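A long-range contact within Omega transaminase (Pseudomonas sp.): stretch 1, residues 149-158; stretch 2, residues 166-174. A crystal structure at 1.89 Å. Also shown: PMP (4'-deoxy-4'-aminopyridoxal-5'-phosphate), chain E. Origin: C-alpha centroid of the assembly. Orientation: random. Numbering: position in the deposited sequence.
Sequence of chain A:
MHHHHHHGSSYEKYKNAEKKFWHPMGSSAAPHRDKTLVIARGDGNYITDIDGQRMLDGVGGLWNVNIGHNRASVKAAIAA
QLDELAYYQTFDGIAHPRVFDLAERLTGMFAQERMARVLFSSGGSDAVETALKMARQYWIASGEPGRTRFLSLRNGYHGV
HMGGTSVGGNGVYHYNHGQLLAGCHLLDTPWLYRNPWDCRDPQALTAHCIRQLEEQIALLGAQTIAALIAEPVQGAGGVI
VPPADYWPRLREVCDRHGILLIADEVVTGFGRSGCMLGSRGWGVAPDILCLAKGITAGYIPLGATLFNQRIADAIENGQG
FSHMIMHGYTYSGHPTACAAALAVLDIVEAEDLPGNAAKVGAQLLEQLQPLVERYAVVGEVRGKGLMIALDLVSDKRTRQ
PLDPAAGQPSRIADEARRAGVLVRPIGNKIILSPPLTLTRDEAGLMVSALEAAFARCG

Stretch 1 149-158: RFLSLRNGYH
Stretch 2 166-174: SVGGNGVYH

How does the strand at the start of stretch 1 meet stretch 2? Residues 149-153 are extended, so their side chains alternate: Phe-150 and Ser-152 point toward stretch 2, whereas Leu-151 and Leu-153 point away, both in m,t rotamers. Phe-150 (chi1 -61°, chi2 -60°) brings its CB to 4.1 Å from CG1 of Val-167, an apolar touch. Ser-152, with phi/psi of -152/176 and a p rotamer, donates from OG to Val-167 O at a very short 2.5 Å. The CA atoms of Ser-152 and Val-167 lie 5.9 Å apart. Val-167 itself (phi/psi -98/4, chi1 m) points toward the strand, and its carbonyl faces the serine hydroxyl.

What happens where the strand ends? Leu-153 to Gly-156 form a type II beta turn, with Arg-154 at -58/146 and Asn-155 at 65/6, closed by Gly-156 N donating to Leu-153 O at 3.1 Å. The turn packs against Gly-169, whose CA is 4.1 Å from the CA of Arg-154 and 3.7 Å from Leu-153 O. That closeness depends on a bare glycine: a CB on Gly-169 would point toward the turn and lie only 2.3 Å from Leu-153 O and 2.6 Å from Asn-155 N. The CA-to-CB bond of Arg-154 points away, with chi1 at -86°.

How are the two backbones tied together? Gly-169 (phi/psi -99/13) is bonded through both its amide and its carbonyl. Asn-155 N donates to Gly-169 O at 3.1 Å and 161°, and Gly-169 N donates to Gly-156 O at 2.8 Å and a nearly straight 171°. Gly-156, at -74/144, also receives a CA-H...O contact, its O lying 3.5 Å from CA of Gly-168. Asn-170 is at -119/124 with chi1 -58° and chi2 -73°. Its CA-to-CB bond points sideways, but the end of its side chain comes nearer the turn: OD1 comes within 3.2 Å of Asn-155 CA, and ND2 makes a weak hydrogen bond to Asn-155 O at 3.4 Å. One water bridges the junction, donating to Gly-156 O at 2.9 Å and accepting from Asn-170 ND2 at 2.8 Å, with a weak bond from Asn-170 N at 3.0 Å.

Where do the aromatic residues at the end of stretch 1 go? Tyr-157 (-130/127, chi1 t, chi2 73°) starts out sideways, but its ring end comes nearer, CE1 reaching CE1 of Tyr-173 at 3.7 Å. The Tyr-157 atom lies over one face of the Tyr-173 ring; the ring centroids are 4.8 Å apart and the planes meet obliquely at 38°. Tyr-173 (-83/-10, chi1 -55°, chi2 -81°) points toward stretch 1. His-158 (-137/32, chi1 -50°, chi2 -71°) also points across, with Val-167 O at its ring edge, 3.6 Å from His-158 CD2; the same CD2 is 3.9 Å from Val-167 CG2. PMP lies beside this contact, its N1 3.2 Å from Tyr-157 O.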

ATOM      1  N   ARG A 149       8.341   5.960  -6.345  1.00 31.08           N
ATOM      2  CA  ARG A 149       8.295   4.645  -6.961  1.00 28.40           C
ATOM      3  C   ARG A 149       9.688   4.152  -7.352  1.00 25.98           C
ATOM      4  O   ARG A 149      10.618   4.933  -7.566  1.00 18.57           O
ATOM      5  CB  ARG A 149       7.377   4.693  -8.175  1.00 26.74           C
ATOM      6  CG  ARG A 149       5.920   4.977  -7.821  1.00 24.34           C
ATOM      7  CD  ARG A 149       5.158   5.252  -9.093  1.00 22.22           C
ATOM      8  NE  ARG A 149       3.738   5.496  -8.865  1.00 24.37           N
ATOM      9  CZ  ARG A 149       2.930   6.067  -9.752  1.00 23.67           C
ATOM     10  NH1 ARG A 149       3.413   6.508 -10.908  1.00 21.08           N
ATOM     11  NH2 ARG A 149       1.646   6.236  -9.468  1.00 25.06           N
ATOM     12  N   PHE A 150       9.813   2.830  -7.475  1.00 23.30           N
ATOM     13  CA  PHE A 150      11.072   2.182  -7.823  1.00 22.18           C
ATOM     14  C   PHE A 150      10.865   1.289  -9.041  1.00 19.53           C
ATOM     15  O   PHE A 150       9.834   0.625  -9.160  1.00 20.39           O
ATOM     16  CB  PHE A 150      11.623   1.326  -6.659  1.00 21.63           C
ATOM     17  CG  PHE A 150      11.930   2.099  -5.388  1.00 21.56           C
ATOM     18  CD1 PHE A 150      12.847   3.131  -5.383  1.00 22.19           C
ATOM     19  CD2 PHE A 150      11.338   1.741  -4.184  1.00 20.58           C
ATOM     20  CE1 PHE A 150      13.138   3.821  -4.203  1.00 21.97           C
ATOM     21  CE2 PHE A 150      11.629   2.419  -3.011  1.00 21.41           C
ATOM     22  CZ  PHE A 150      12.531   3.464  -3.023  1.00 20.83           C
ATOM     23  N   LEU A 151      11.845   1.263  -9.941  1.00 19.47           N
ATOM     24  CA  LEU A 151      11.850   0.341 -11.067  1.00 21.74           C
ATOM     25  C   LEU A 151      12.928  -0.720 -10.872  1.00 22.86           C
ATOM     26  O   LEU A 151      14.002  -0.439 -10.336  1.00 24.85           O
ATOM     27  CB  LEU A 151      12.105   1.074 -12.391  1.00 25.03           C
ATOM     28  CG  LEU A 151      11.180   2.232 -12.787  1.00 26.78           C
ATOM     29  CD1 LEU A 151      11.611   2.884 -14.108  1.00 28.36           C
ATOM     30  CD2 LEU A 151       9.726   1.796 -12.868  1.00 27.61           C
ATOM     31  N   SER A 152      12.652  -1.933 -11.347  1.00 21.61           N
ATOM     32  CA  SER A 152      13.658  -2.988 -11.355  1.00 22.17           C
ATOM     33  C   SER A 152      13.332  -3.931 -12.506  1.00 21.93           C
ATOM     34  O   SER A 152      12.327  -3.762 -13.211  1.00 20.50           O
ATOM     35  CB  SER A 152      13.749  -3.721 -10.001  1.00 21.90           C
ATOM     36  OG  SER A 152      12.583  -4.476  -9.688  1.00 22.34           O
ATOM     37  N   LEU A 153      14.206  -4.915 -12.700  1.00 21.22           N
ATOM     38  CA  LEU A 153      14.189  -5.799 -13.852  1.00 23.78           C
ATOM     39  C   LEU A 153      13.721  -7.192 -13.456  1.00 27.96           C
ATOM     40  O   LEU A 153      13.933  -7.644 -12.328  1.00 28.26           O
ATOM     41  CB  LEU A 153      15.585  -5.899 -14.480  1.00 24.17           C
ATOM     42  CG  LEU A 153      16.280  -4.585 -14.861  1.00 23.42           C
ATOM     43  CD1 LEU A 153      17.660  -4.850 -15.455  1.00 22.61           C
ATOM     44  CD2 LEU A 153      15.422  -3.823 -15.845  1.00 24.42           C
ATOM     45  N   ARG A 154      13.093  -7.869 -14.411  1.00 30.86           N
ATOM     46  CA  ARG A 154      12.757  -9.269 -14.231  1.00 33.34           C
ATOM     47  C   ARG A 154      14.016 -10.069 -13.951  1.00 34.04           C
ATOM     48  O   ARG A 154      15.100  -9.752 -14.449  1.00 34.98           O
ATOM     49  CB  ARG A 154      12.057  -9.812 -15.472  1.00 36.00           C
ATOM     50  CG  ARG A 154      10.564  -9.575 -15.476  1.00 41.31           C
ATOM     51  CD  ARG A 154       9.928 -10.104 -16.748  1.00 45.22           C
ATOM     52  NE  ARG A 154       8.571 -10.581 -16.519  1.00 46.77           N
ATOM     53  CZ  ARG A 154       7.484  -9.828 -16.635  1.00 47.29           C
ATOM     54  NH1 ARG A 154       7.594  -8.551 -16.980  1.00 46.39           N
ATOM     55  NH2 ARG A 154       6.287 -10.359 -16.405  1.00 48.22           N
ATOM     56  N   ASN A 155      13.863 -11.104 -13.119  1.00 32.38           N
ATOM     57  CA  ASN A 155      14.958 -11.981 -12.703  1.00 29.54           C
ATOM     58  C   ASN A 155      16.006 -11.239 -11.882  1.00 28.92           C
ATOM     59  O   ASN A 155      17.061 -11.801 -11.564  1.00 30.00           O
ATOM     60  CB  ASN A 155      15.584 -12.688 -13.911  1.00 29.52           C
ATOM     61  CG  ASN A 155      14.702 -13.810 -14.441  1.00 29.76           C
ATOM     62  OD1 ASN A 155      13.565 -13.589 -14.856  1.00 28.30           O
ATOM     63  ND2 ASN A 155      15.230 -15.029 -14.419  1.00 31.43           N
ATOM     64  N   GLY A 156      15.747  -9.976 -11.557  1.00 26.68           N
ATOM     65  CA  GLY A 156      16.658  -9.249 -10.698  1.00 24.22           C
ATOM     66  C   GLY A 156      16.527  -9.729  -9.263  1.00 23.55           C
ATOM     67  O   GLY A 156      15.445 -10.086  -8.799  1.00 22.89           O
ATOM     68  N   TYR A 157      17.654  -9.772  -8.561  1.00 23.12           N
ATOM     69  CA  TYR A 157      17.659 -10.197  -7.171  1.00 22.40           C
ATOM     70  C   TYR A 157      18.408  -9.177  -6.334  1.00 19.73           C
ATOM     71  O   TYR A 157      19.566  -8.869  -6.621  1.00 17.96           O
ATOM     72  CB  TYR A 157      18.267 -11.590  -7.017  1.00 23.86           C
ATOM     73  CG  TYR A 157      18.319 -12.025  -5.585  1.00 24.36           C
ATOM     74  CD1 TYR A 157      17.166 -12.398  -4.906  1.00 25.83           C
ATOM     75  CD2 TYR A 157      19.521 -12.093  -4.915  1.00 22.39           C
ATOM     76  CE1 TYR A 157      17.219 -12.799  -3.585  1.00 24.33           C
ATOM     77  CE2 TYR A 157      19.580 -12.501  -3.609  1.00 20.96           C
ATOM     78  CZ  TYR A 157      18.443 -12.849  -2.947  1.00 20.19           C
ATOM     79  OH  TYR A 157      18.521 -13.238  -1.639  1.00 19.05           O
ATOM     80  N   HIS A 158      17.760  -8.704  -5.266  1.00 19.83           N
ATOM     81  CA  HIS A 158      18.282  -7.607  -4.465  1.00 20.95           C
ATOM     82  C   HIS A 158      18.124  -7.882  -2.969  1.00 22.13           C
ATOM     83  O   HIS A 158      17.981  -6.949  -2.172  1.00 21.13           O
ATOM     84  CB  HIS A 158      17.576  -6.300  -4.846  1.00 21.47           C
ATOM     85  CG  HIS A 158      17.559  -6.039  -6.319  1.00 20.66           C
ATOM     86  ND1 HIS A 158      18.689  -5.686  -7.023  1.00 20.80           N
ATOM     87  CD2 HIS A 158      16.562  -6.135  -7.229  1.00 20.06           C
ATOM     88  CE1 HIS A 158      18.384  -5.552  -8.302  1.00 20.56           C
ATOM     89  NE2 HIS A 158      17.099  -5.822  -8.452  1.00 21.11           N
ATOM     90  N   SER A 166      10.613  -6.502  -2.303  1.00 27.86           N
ATOM     91  CA  SER A 166       9.568  -5.885  -3.116  1.00 27.52           C
ATOM     92  C   SER A 166      10.033  -5.601  -4.539  1.00 27.99           C
ATOM     93  O   SER A 166       9.219  -5.624  -5.468  1.00 27.49           O
ATOM     94  CB  SER A 166       9.078  -4.608  -2.445  1.00 27.25           C
ATOM     95  OG  SER A 166       8.726  -4.887  -1.102  1.00 27.70           O
ATOM     96  N   VAL A 167      11.327  -5.334  -4.739  1.00 29.02           N
ATOM     97  CA  VAL A 167      11.837  -5.023  -6.071  1.00 28.46           C
ATOM     98  C   VAL A 167      12.466  -6.226  -6.758  1.00 27.88           C
ATOM     99  O   VAL A 167      12.980  -6.087  -7.877  1.00 28.67           O
ATOM    100  CB  VAL A 167      12.832  -3.844  -6.026  1.00 29.28           C
ATOM    101  CG1 VAL A 167      12.117  -2.571  -5.611  1.00 27.43           C
ATOM    102  CG2 VAL A 167      13.985  -4.144  -5.067  1.00 30.05           C
ATOM    103  N   GLY A 168      12.416  -7.406  -6.143  1.00 27.87           N
ATOM    104  CA  GLY A 168      12.972  -8.590  -6.780  1.00 25.21           C
ATOM    105  C   GLY A 168      12.094  -9.063  -7.927  1.00 23.02           C
ATOM    106  O   GLY A 168      10.868  -9.023  -7.854  1.00 24.63           O
ATOM    107  N   GLY A 169      12.733  -9.546  -8.985  1.00 23.01           N
ATOM    108  CA  GLY A 169      12.045  -9.932 -10.198  1.00 22.82           C
ATOM    109  C   GLY A 169      11.774 -11.412 -10.358  1.00 22.43           C
ATOM    110  O   GLY A 169      11.406 -11.837 -11.460  1.00 23.07           O
ATOM    111  N   ASN A 170      11.940 -12.208  -9.299  1.00 22.51           N
ATOM    112  CA  ASN A 170      11.665 -13.644  -9.315  1.00 24.37           C
ATOM    113  C   ASN A 170      10.576 -13.925  -8.295  1.00 25.20           C
ATOM    114  O   ASN A 170      10.736 -13.599  -7.113  1.00 25.59           O
ATOM    115  CB  ASN A 170      12.907 -14.468  -8.966  1.00 26.91           C
ATOM    116  CG  ASN A 170      14.076 -14.203  -9.889  1.00 31.28           C
ATOM    117  OD1 ASN A 170      14.078 -14.620 -11.045  1.00 35.00           O
ATOM    118  ND2 ASN A 170      15.086 -13.513  -9.375  1.00 30.67           N
ATOM    119  N   GLY A 171       9.487 -14.553  -8.751  1.00 24.65           N
ATOM    120  CA  GLY A 171       8.349 -14.809  -7.886  1.00 24.31           C
ATOM    121  C   GLY A 171       8.643 -15.727  -6.712  1.00 25.41           C
ATOM    122  O   GLY A 171       8.015 -15.603  -5.658  1.00 26.64           O
ATOM    123  N   VAL A 172       9.582 -16.669  -6.874  1.00 26.09           N
ATOM    124  CA  VAL A 172       9.814 -17.671  -5.828  1.00 23.64           C
ATOM    125  C   VAL A 172      10.116 -17.026  -4.479  1.00 21.87           C
ATOM    126  O   VAL A 172       9.747 -17.573  -3.434  1.00 21.01           O
ATOM    127  CB  VAL A 172      10.933 -18.651  -6.244  1.00 22.75           C
ATOM    128  CG1 VAL A 172      10.506 -19.453  -7.464  1.00 24.06           C
ATOM    129  CG2 VAL A 172      12.241 -17.915  -6.508  1.00 22.25           C
ATOM    130  N   TYR A 173      10.720 -15.833  -4.475  1.00 21.53           N
ATOM    131  CA  TYR A 173      11.022 -15.104  -3.245  1.00 24.01           C
ATOM    132  C   TYR A 173       9.850 -14.306  -2.699  1.00 23.99           C
ATOM    133  O   TYR A 173       9.971 -13.753  -1.597  1.00 23.60           O
ATOM    134  CB  TYR A 173      12.187 -14.135  -3.465  1.00 25.99           C
ATOM    135  CG  TYR A 173      13.433 -14.787  -4.001  1.00 27.20           C
ATOM    136  CD1 TYR A 173      14.309 -15.453  -3.157  1.00 27.47           C
ATOM    137  CD2 TYR A 173      13.721 -14.757  -5.354  1.00 29.35           C
ATOM    138  CE1 TYR A 173      15.444 -16.051  -3.647  1.00 29.20           C
ATOM    139  CE2 TYR A 173      14.854 -15.358  -5.852  1.00 29.55           C
ATOM    140  CZ  TYR A 173      15.708 -16.002  -4.995  1.00 30.01           C
ATOM    141  OH  TYR A 173      16.838 -16.599  -5.497  1.00 33.31           O
ATOM    142  N   HIS A 174       8.761 -14.179  -3.459  1.00 24.24           N
ATOM    143  CA  HIS A 174       7.584 -13.405  -3.091  1.00 26.14           C
ATOM    144  C   HIS A 174       6.468 -14.248  -2.495  1.00 27.99           C
ATOM    145  O   HIS A 174       5.787 -13.793  -1.571  1.00 30.20           O
ATOM    146  CB  HIS A 174       7.012 -12.680  -4.320  1.00 28.41           C
ATOM    147  CG  HIS A 174       7.808 -11.493  -4.779  1.00 30.61           C
ATOM    148  ND1 HIS A 174       7.547 -10.208  -4.347  1.00 31.26           N
ATOM    149  CD2 HIS A 174       8.836 -11.392  -5.655  1.00 30.83           C
ATOM    150  CE1 HIS A 174       8.387  -9.371  -4.928  1.00 30.70           C
ATOM    151  NE2 HIS A 174       9.182 -10.064  -5.724  1.00 31.63           N
TER
HETATM  152  N1  PMP E 501      21.748  -8.328  -4.341  1.00 22.49           N
HETATM  153  C2  PMP E 501      22.543  -9.214  -5.051  1.00 22.12           C
HETATM  154  C2A PMP E 501      22.856  -8.982  -6.505  1.00 21.84           C
HETATM  155  C3  PMP E 501      22.730 -10.486  -4.529  1.00 24.25           C
HETATM  156  O3  PMP E 501      23.181 -11.502  -5.327  1.00 21.07           O
HETATM  157  C4  PMP E 501      22.444 -10.729  -3.187  1.00 26.24           C
HETATM  158  C4A PMP E 501      22.725 -12.096  -2.600  1.00 27.87           C
HETATM  159  N4A PMP E 501      23.116 -13.025  -3.640  1.00 29.55           N
HETATM  160  C5  PMP E 501      21.894  -9.720  -2.394  1.00 24.64           C
HETATM  161  C6  PMP E 501      21.547  -8.510  -2.995  1.00 23.60           C
HETATM  162  C5A PMP E 501      21.684  -9.957  -0.906  1.00 23.74           C
HETATM  163  O4P PMP E 501      22.920 -10.227  -0.263  1.00 21.95           O
HETATM  164  P   PMP E 501      23.008 -10.830   1.236  1.00 22.26           P
HETATM  165  O1P PMP E 501      22.842 -12.333   1.114  1.00 17.88           O
HETATM  166  O2P PMP E 501      24.383 -10.521   1.793  1.00 19.92           O
HETATM  167  O3P PMP E 501      21.929 -10.282   2.147  1.00 16.06           O
HETATM  168  O   HOH W   1      14.089 -12.156  -7.198  1.00 22.51           O